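U4/U6 snRNA-associated-splicing factor PRP24 (Saccharomyces cerevisiae, PDB 4N0T) binds U6 snRNA in the core of the U6 small nuclear ribonucleoprotein, promotes its annealing with U4 snRNA and acts as a recycling factor of the spliceosome. Local coordinates at residues L281-L287 with V349-I355. Residues are numbered along the deposited sequence; the frame is centred on the assembly and turned at random.
Sequences LICLFPL and VIRSGTI. With SO4 (sulfate ion), chain C.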
ATOM      1  N   LEU A 281      18.135   8.525  15.854  1.00 22.10           N
ATOM      2  CA  LEU A 281      17.540   7.549  14.931  1.00 22.69           C
ATOM      3  C   LEU A 281      18.420   6.333  14.660  1.00 22.51           C
ATOM      4  O   LEU A 281      19.646   6.375  14.827  1.00 21.80           O
ATOM      5  CB  LEU A 281      17.149   8.215  13.606  1.00 23.49           C
ATOM      6  CG  LEU A 281      18.234   8.784  12.678  1.00 22.36           C
ATOM      7  CD1 LEU A 281      18.820   7.713  11.761  1.00 26.88           C
ATOM      8  CD2 LEU A 281      17.681   9.935  11.843  1.00 22.52           C
ATOM      9  N   ILE A 282      17.789   5.250  14.218  1.00 20.10           N
ATOM     10  CA  ILE A 282      18.518   4.108  13.685  1.00 20.93           C
ATOM     11  C   ILE A 282      17.838   3.664  12.396  1.00 19.82           C
ATOM     12  O   ILE A 282      16.695   4.039  12.129  1.00 21.97           O
ATOM     13  CB  ILE A 282      18.534   2.905  14.659  1.00 23.58           C
ATOM     14  CG1 ILE A 282      17.142   2.274  14.755  1.00 23.22           C
ATOM     15  CG2 ILE A 282      19.063   3.315  16.041  1.00 27.15           C
ATOM     16  CD1 ILE A 282      17.111   1.015  15.618  1.00 24.32           C
ATOM     17  N   CYS A 283      18.545   2.877  11.593  1.00 16.81           N
ATOM     18  CA  CYS A 283      17.946   2.284  10.413  1.00 14.62           C
ATOM     19  C   CYS A 283      17.852   0.791  10.622  1.00 18.52           C
ATOM     20  O   CYS A 283      18.719   0.196  11.265  1.00 20.23           O
ATOM     21  CB  CYS A 283      18.809   2.548   9.186  1.00 14.59           C
ATOM     22  SG  CYS A 283      18.829   4.296   8.711  1.00 20.44           S
ATOM     23  N   LEU A 284      16.792   0.196  10.086  1.00 16.37           N
ATOM     24  CA  LEU A 284      16.655  -1.258  10.034  1.00 15.64           C
ATOM     25  C   LEU A 284      16.677  -1.680   8.571  1.00 19.97           C
ATOM     26  O   LEU A 284      16.052  -1.045   7.731  1.00 16.69           O
ATOM     27  CB  LEU A 284      15.327  -1.688  10.661  1.00 15.22           C
ATOM     28  CG  LEU A 284      15.145  -1.378  12.148  1.00 19.94           C
ATOM     29  CD1 LEU A 284      13.832  -1.977  12.643  1.00 21.95           C
ATOM     30  CD2 LEU A 284      16.327  -1.927  12.985  1.00 20.73           C
ATOM     31  N   PHE A 285      17.398  -2.752   8.256  1.00 14.33           N
ATOM     32  CA  PHE A 285      17.543  -3.188   6.871  1.00 12.39           C
ATOM     33  C   PHE A 285      18.132  -4.598   6.894  1.00 16.13           C
ATOM     34  O   PHE A 285      18.732  -4.973   7.899  1.00 18.49           O
ATOM     35  CB  PHE A 285      18.492  -2.237   6.131  1.00 14.71           C
ATOM     36  CG  PHE A 285      19.804  -2.003   6.837  1.00 17.61           C
ATOM     37  CD1 PHE A 285      19.915  -1.037   7.827  1.00 16.35           C
ATOM     38  CD2 PHE A 285      20.934  -2.745   6.497  1.00 19.53           C
ATOM     39  CE1 PHE A 285      21.118  -0.809   8.477  1.00 21.42           C
ATOM     40  CE2 PHE A 285      22.136  -2.518   7.137  1.00 19.67           C
ATOM     41  CZ  PHE A 285      22.234  -1.557   8.124  1.00 20.05           C
ATOM     42  N   PRO A 286      17.930  -5.385   5.825  1.00 18.31           N
ATOM     43  CA  PRO A 286      17.045  -5.112   4.682  1.00 19.13           C
ATOM     44  C   PRO A 286      15.615  -5.524   5.013  1.00 20.63           C
ATOM     45  O   PRO A 286      15.397  -6.491   5.757  1.00 20.01           O
ATOM     46  CB  PRO A 286      17.607  -6.027   3.596  1.00 21.17           C
ATOM     47  CG  PRO A 286      18.061  -7.247   4.383  1.00 21.58           C
ATOM     48  CD  PRO A 286      18.600  -6.703   5.694  1.00 18.92           C
ATOM     49  N   LEU A 287      14.653  -4.798   4.453  1.00 19.10           N
ATOM     50  CA  LEU A 287      13.236  -5.042   4.677  1.00 17.05           C
ATOM     51  C   LEU A 287      12.536  -5.129   3.320  1.00 17.49           C
ATOM     52  O   LEU A 287      12.930  -4.452   2.358  1.00 16.36           O
ATOM     53  CB  LEU A 287      12.614  -3.866   5.453  1.00 17.82           C
ATOM     54  CG  LEU A 287      13.128  -3.587   6.868  1.00 20.12           C
ATOM     55  CD1 LEU A 287      12.526  -2.302   7.455  1.00 21.48           C
ATOM     56  CD2 LEU A 287      12.782  -4.770   7.744  1.00 24.16           C
ATOM     57  N   VAL A 349      16.556 -12.397   9.448  1.00 25.45           N
ATOM     58  CA  VAL A 349      17.430 -11.606  10.306  1.00 23.16           C
ATOM     59  C   VAL A 349      17.554 -10.190   9.732  1.00 23.87           C
ATOM     60  O   VAL A 349      17.699 -10.014   8.522  1.00 29.10           O
ATOM     61  CB  VAL A 349      18.813 -12.265  10.453  1.00 30.82           C
ATOM     62  CG1 VAL A 349      19.746 -11.394  11.274  1.00 31.78           C
ATOM     63  CG2 VAL A 349      18.667 -13.636  11.104  1.00 36.45           C
ATOM     64  N   ILE A 350      17.461  -9.183  10.595  1.00 18.96           N
ATOM     65  CA  ILE A 350      17.629  -7.806  10.156  1.00 19.78           C
ATOM     66  C   ILE A 350      18.832  -7.196  10.850  1.00 22.46           C
ATOM     67  O   ILE A 350      19.267  -7.675  11.914  1.00 24.84           O
ATOM     68  CB  ILE A 350      16.391  -6.945  10.474  1.00 22.73           C
ATOM     69  CG1 ILE A 350      16.038  -7.067  11.956  1.00 20.40           C
ATOM     70  CG2 ILE A 350      15.221  -7.338   9.590  1.00 25.96           C
ATOM     71  CD1 ILE A 350      14.931  -6.104  12.426  1.00 30.27           C
ATOM     72  N   ARG A 351      19.368  -6.146  10.243  1.00 17.81           N
ATOM     73  CA  ARG A 351      20.496  -5.419  10.794  1.00 18.60           C
ATOM     74  C   ARG A 351      20.031  -4.038  11.232  1.00 23.17           C
ATOM     75  O   ARG A 351      19.013  -3.530  10.745  1.00 19.22           O
ATOM     76  CB  ARG A 351      21.578  -5.253   9.719  1.00 23.66           C
ATOM     77  CG  ARG A 351      21.965  -6.559   9.039  1.00 27.27           C
ATOM     78  CD  ARG A 351      23.018  -6.332   7.963  1.00 34.74           C
ATOM     79  NE  ARG A 351      23.732  -7.572   7.668  1.00 45.13           N
ATOM     80  CZ  ARG A 351      25.052  -7.669   7.538  1.00 40.91           C
ATOM     81  NH1 ARG A 351      25.825  -6.593   7.667  1.00 36.51           N
ATOM     82  NH2 ARG A 351      25.591  -8.848   7.270  1.00 44.71           N
ATOM     83  N   SER A 352      20.775  -3.441  12.153  1.00 19.88           N
ATOM     84  CA  SER A 352      20.556  -2.055  12.537  1.00 20.81           C
ATOM     85  C   SER A 352      21.830  -1.284  12.230  1.00 24.33           C
ATOM     86  O   SER A 352      22.911  -1.872  12.115  1.00 24.13           O
ATOM     87  CB  SER A 352      20.224  -1.954  14.021  1.00 22.78           C
ATOM     88  OG  SER A 352      21.358  -2.318  14.805  1.00 24.17           O
ATOM     89  N   GLY A 353      21.725   0.032  12.092  1.00 19.63           N
ATOM     90  CA  GLY A 353      22.904   0.815  11.777  1.00 22.09           C
ATOM     91  C   GLY A 353      22.519   2.247  11.520  1.00 23.40           C
ATOM     92  O   GLY A 353      21.344   2.604  11.639  1.00 20.86           O
ATOM     93  N   THR A 354      23.504   3.069  11.176  1.00 20.65           N
ATOM     94  CA  THR A 354      23.236   4.448  10.795  1.00 22.62           C
ATOM     95  C   THR A 354      22.691   4.482   9.379  1.00 17.10           C
ATOM     96  O   THR A 354      22.659   3.452   8.686  1.00 16.37           O
ATOM     97  CB  THR A 354      24.526   5.267  10.798  1.00 23.44           C
ATOM     98  OG1 THR A 354      25.404   4.746   9.796  1.00 21.74           O
ATOM     99  CG2 THR A 354      25.201   5.201  12.160  1.00 29.89           C
ATOM    100  N   ILE A 355      22.277   5.673   8.936  1.00 18.42           N
ATOM    101  CA  ILE A 355      21.895   5.840   7.544  1.00 17.28           C
ATOM    102  C   ILE A 355      23.014   5.378   6.610  1.00 18.66           C
ATOM    103  O   ILE A 355      22.768   4.651   5.655  1.00 17.18           O
ATOM    104  CB  ILE A 355      21.488   7.306   7.235  1.00 16.03           C
ATOM    105  CG1 ILE A 355      20.155   7.611   7.922  1.00 23.38           C
ATOM    106  CG2 ILE A 355      21.385   7.531   5.724  1.00 20.90           C
ATOM    107  CD1 ILE A 355      19.801   9.097   7.964  1.00 23.35           C
TER
HETATM  108  S   SO4 C 501      28.988   6.710   9.294  1.00 58.72           S
HETATM  109  O1  SO4 C 501      27.959   7.734   9.458  1.00 56.73           O
HETATM  110  O2  SO4 C 501      29.675   6.893   8.010  1.00 53.02           O
HETATM  111  O3  SO4 C 501      29.951   6.807  10.389  1.00 62.67           O
HETATM  112  O4  SO4 C 501      28.352   5.397   9.357  1.00 54.34           O
HETATM  113  O   HOH W   1      15.539  -8.871   6.686  1.00 33.40           O
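Phe285 and Arg351 face each other as a hydrogen-bonded antiparallel pair: Arg351 N donates to Phe285 O at 2.7 Å, and Phe285 N returns a bond to Arg351 O, approaching at a tilt of 24° from that carbonyl's plane. Two residues along, Cys283 pairs with Gly353 in the same way but less evenly, for Cys283 N reaches Gly353 O at 2.8 Å while the reverse bond, from Gly353 N to Cys283 O, is weak. Between these pairs lies the non-hydrogen-bonded pair of Leu284 and Ser352, where the CA of Ser352 sits 3.2 Å from the O of Cys283 in a CA-H...O contact. Beyond the cis peptide bond before Pro286, a water donates to both Pro286 O and Val349 O.

These are strands 1 and 5 of the fourth, occluded RNA recognition motif, whose sheet runs in the order 2-3-1-5-4; helix 355-365 follows directly and puts Met358 against Cys283 and Phe285.

On that helix-covered face, Arg351 CB stands over one face of the Phe285 ring, offset toward its rim, in a CH-pi contact 4.2 Å from the centroid, before the rest of the side chain leads away. With chi1 at 51°, CG lies between the backbone N and carbonyl carbon, and the ring reaches across to the neighbouring strand, CE1 coming 3.8 Å from Gly353 N. Replacing Phe285 with alanine would remove the ring, and would probably open a gap beside Gly353 and leave Arg351 CB without its aromatic face. Cys283 SG packs 3.7 Å from Ile355 CG1, which also meets Leu281 CD1.

The opposite face carries Leu284 CD2 against Ser352 CB at 4.0 Å, while Ser352 OG is hydrogen-bonded to Leu337 O of helix 330-340. Thr354, at the N-cap of helix 355-365, caps a backbone N with its side chain, and its OG1 also donates to a sulfate, probably from the crystallisation liquor, that Asn356 and Arg360 bind as well.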